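Local coordinates for BIFUNCTIONAL PROTEIN Proline utilization A (PutA) (Corynebacterium freiburgense, PDB 5UX5), which catalyses the two-step oxidation of proline to glutamate, pairing an FAD-dependent proline dehydrogenase with an NAD-dependent aldehyde dehydrogenase in one chain, at residues S677-G681 with A1032-V1038. Numbering follows the deposited sequence.
Sequences SLFRG and AALNGSV. With NAD (nicotinamide-adenine-dinucleotide), chain F.
Residues 677-681 form a helical turn whose S677-R680 face meets the C-terminal end of the helix holding 1032-1035; the nearest CA atoms, of S677 and A1033, are 5.3 Å apart. The helices approach closely where A1033 meets S677 and the base of R680: R680 CB lies 3.6 Å from A1033 CB, and S677 CB 3.2 Å from A1033 O, which also receives a CA-H...O contact from S677 CA (3.4 Å). The S677 hydroxyl turns back onto its own helix, to S673 O and E674 O. R680 (m, t, p for chi1 to chi3) donates from NH1 and NH2 to S1037 O at 2.7 and 2.8 Å, with A1032 and A1033 over one guanidinium face. G1036, at positive phi, is the first residue to leave helical phi/psi and sits within an Asx turn, N1035 OD1 accepting from S1037 N (3.3 Å); OD1 also accepts from S1037 OG (2.7 Å). The contact joins NAD-binding helix 673-682, whose F679 CZ lies 3.5 Å from NAD C4A, to the C-terminal region, where helix 1026-1035 leads into strand 1038-1040, parallel to strand 1015-1018.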
# COMPACT_ATOMS: atom_id res chain seq x y z
N SER A 677 30.92 0.08 -7.79
CA SER A 677 32.17 -0.19 -8.50
C SER A 677 33.32 0.64 -7.94
O SER A 677 34.46 0.17 -7.85
CB SER A 677 32.04 0.05 -10.01
OG SER A 677 31.03 0.99 -10.30
N LEU A 678 33.02 1.88 -7.54
CA LEU A 678 34.04 2.73 -6.95
C LEU A 678 34.63 2.10 -5.70
O LEU A 678 35.84 1.88 -5.60
CB LEU A 678 33.43 4.09 -6.63
CG LEU A 678 34.37 5.12 -6.02
CD1 LEU A 678 35.26 5.69 -7.08
CD2 LEU A 678 33.54 6.19 -5.36
N PHE A 679 33.76 1.78 -4.72
CA PHE A 679 34.21 1.19 -3.46
C PHE A 679 35.02 -0.06 -3.72
O PHE A 679 36.13 -0.23 -3.19
CB PHE A 679 33.01 0.85 -2.57
CG PHE A 679 32.25 2.05 -2.02
CD1 PHE A 679 32.65 3.35 -2.29
CD2 PHE A 679 31.13 1.85 -1.21
CE1 PHE A 679 31.94 4.44 -1.75
CE2 PHE A 679 30.42 2.93 -0.67
CZ PHE A 679 30.83 4.23 -0.94
N ARG A 680 34.49 -0.96 -4.55
CA ARG A 680 35.14 -2.24 -4.75
C ARG A 680 36.49 -2.07 -5.43
O ARG A 680 37.45 -2.77 -5.10
CB ARG A 680 34.22 -3.16 -5.56
CG ARG A 680 32.88 -3.49 -4.91
CD ARG A 680 32.07 -4.38 -5.83
NE ARG A 680 32.55 -5.76 -5.86
CZ ARG A 680 32.09 -6.70 -6.69
NH1 ARG A 680 31.16 -6.42 -7.59
NH2 ARG A 680 32.56 -7.94 -6.61
N GLY A 681 36.61 -1.10 -6.34
CA GLY A 681 37.91 -0.78 -6.92
C GLY A 681 38.99 -0.56 -5.88
O GLY A 681 40.15 -0.88 -6.11
N ALA A 1032 35.43 -8.09 -11.98
CA ALA A 1032 34.14 -8.21 -11.32
C ALA A 1032 33.72 -6.91 -10.66
O ALA A 1032 32.53 -6.58 -10.62
CB ALA A 1032 34.16 -9.34 -10.28
N ALA A 1033 34.69 -6.16 -10.10
CA ALA A 1033 34.37 -4.90 -9.45
C ALA A 1033 33.92 -3.85 -10.45
O ALA A 1033 33.08 -3.01 -10.13
CB ALA A 1033 35.56 -4.38 -8.66
N LEU A 1034 34.45 -3.92 -11.68
CA LEU A 1034 34.05 -2.97 -12.71
C LEU A 1034 32.65 -3.25 -13.23
O LEU A 1034 31.88 -2.31 -13.45
CB LEU A 1034 35.05 -3.01 -13.86
CG LEU A 1034 36.39 -2.37 -13.55
CD1 LEU A 1034 37.41 -2.74 -14.62
CD2 LEU A 1034 36.20 -0.89 -13.46
N ASN A 1035 32.29 -4.52 -13.44
CA ASN A 1035 30.99 -4.82 -14.04
C ASN A 1035 30.00 -5.43 -13.06
O ASN A 1035 29.02 -6.04 -13.49
CB ASN A 1035 31.16 -5.70 -15.27
CG ASN A 1035 31.62 -7.12 -14.96
OD1 ASN A 1035 31.54 -7.61 -13.83
ND2 ASN A 1035 32.10 -7.81 -15.99
N GLY A 1036 30.22 -5.26 -11.75
CA GLY A 1036 29.26 -5.68 -10.73
C GLY A 1036 28.99 -7.18 -10.59
O GLY A 1036 27.91 -7.55 -10.10
N SER A 1037 29.92 -8.04 -11.00
CA SER A 1037 29.82 -9.47 -10.74
C SER A 1037 30.33 -9.79 -9.33
O SER A 1037 30.88 -8.94 -8.62
CB SER A 1037 30.62 -10.24 -11.79
OG SER A 1037 30.23 -9.91 -13.11
N VAL A 1038 30.15 -11.04 -8.91
CA VAL A 1038 30.53 -11.44 -7.57
C VAL A 1038 31.32 -12.74 -7.62
O VAL A 1038 30.89 -13.74 -8.21
CB VAL A 1038 29.29 -11.57 -6.65
CG1 VAL A 1038 28.29 -12.55 -7.20
CG2 VAL A 1038 29.70 -11.96 -5.24
PA NAD F . 25.65 7.30 -3.81
O1A NAD F . 25.57 5.93 -4.56
O2A NAD F . 26.71 8.22 -4.49
O5B NAD F . 26.13 7.08 -2.32
C5B NAD F . 25.34 6.45 -1.35
C4B NAD F . 26.10 6.37 -0.03
O4B NAD F . 27.49 6.06 -0.18
C3B NAD F . 25.98 7.63 0.76
O3B NAD F . 26.03 7.40 2.12
C2B NAD F . 27.18 8.32 0.24
O2B NAD F . 27.54 9.46 0.93
C1B NAD F . 28.18 7.21 0.28
N9A NAD F . 29.36 7.50 -0.53
C8A NAD F . 29.41 7.70 -1.90
N7A NAD F . 30.68 7.95 -2.28
C5A NAD F . 31.53 7.91 -1.16
C6A NAD F . 32.90 8.06 -0.96
N6A NAD F . 33.81 8.36 -2.03
N1A NAD F . 33.39 7.94 0.29
C2A NAD F . 32.60 7.67 1.35
N3A NAD F . 31.25 7.51 1.19
C4A NAD F . 30.70 7.62 -0.04
O3 NAD F . 24.16 7.89 -3.80
PN NAD F . 23.67 9.41 -3.95
O1N NAD F . 24.76 10.40 -4.29
O2N NAD F . 23.20 9.87 -2.60
O5D NAD F . 22.51 9.37 -5.07
C5D NAD F . 22.86 8.90 -6.36
C4D NAD F . 21.79 8.16 -7.15
O4D NAD F . 21.32 6.96 -6.58
C3D NAD F . 20.52 8.88 -7.45
O3D NAD F . 20.66 9.98 -8.27
C2D NAD F . 19.83 7.79 -8.17
O2D NAD F . 20.07 7.92 -9.53
C1D NAD F . 20.40 6.53 -7.56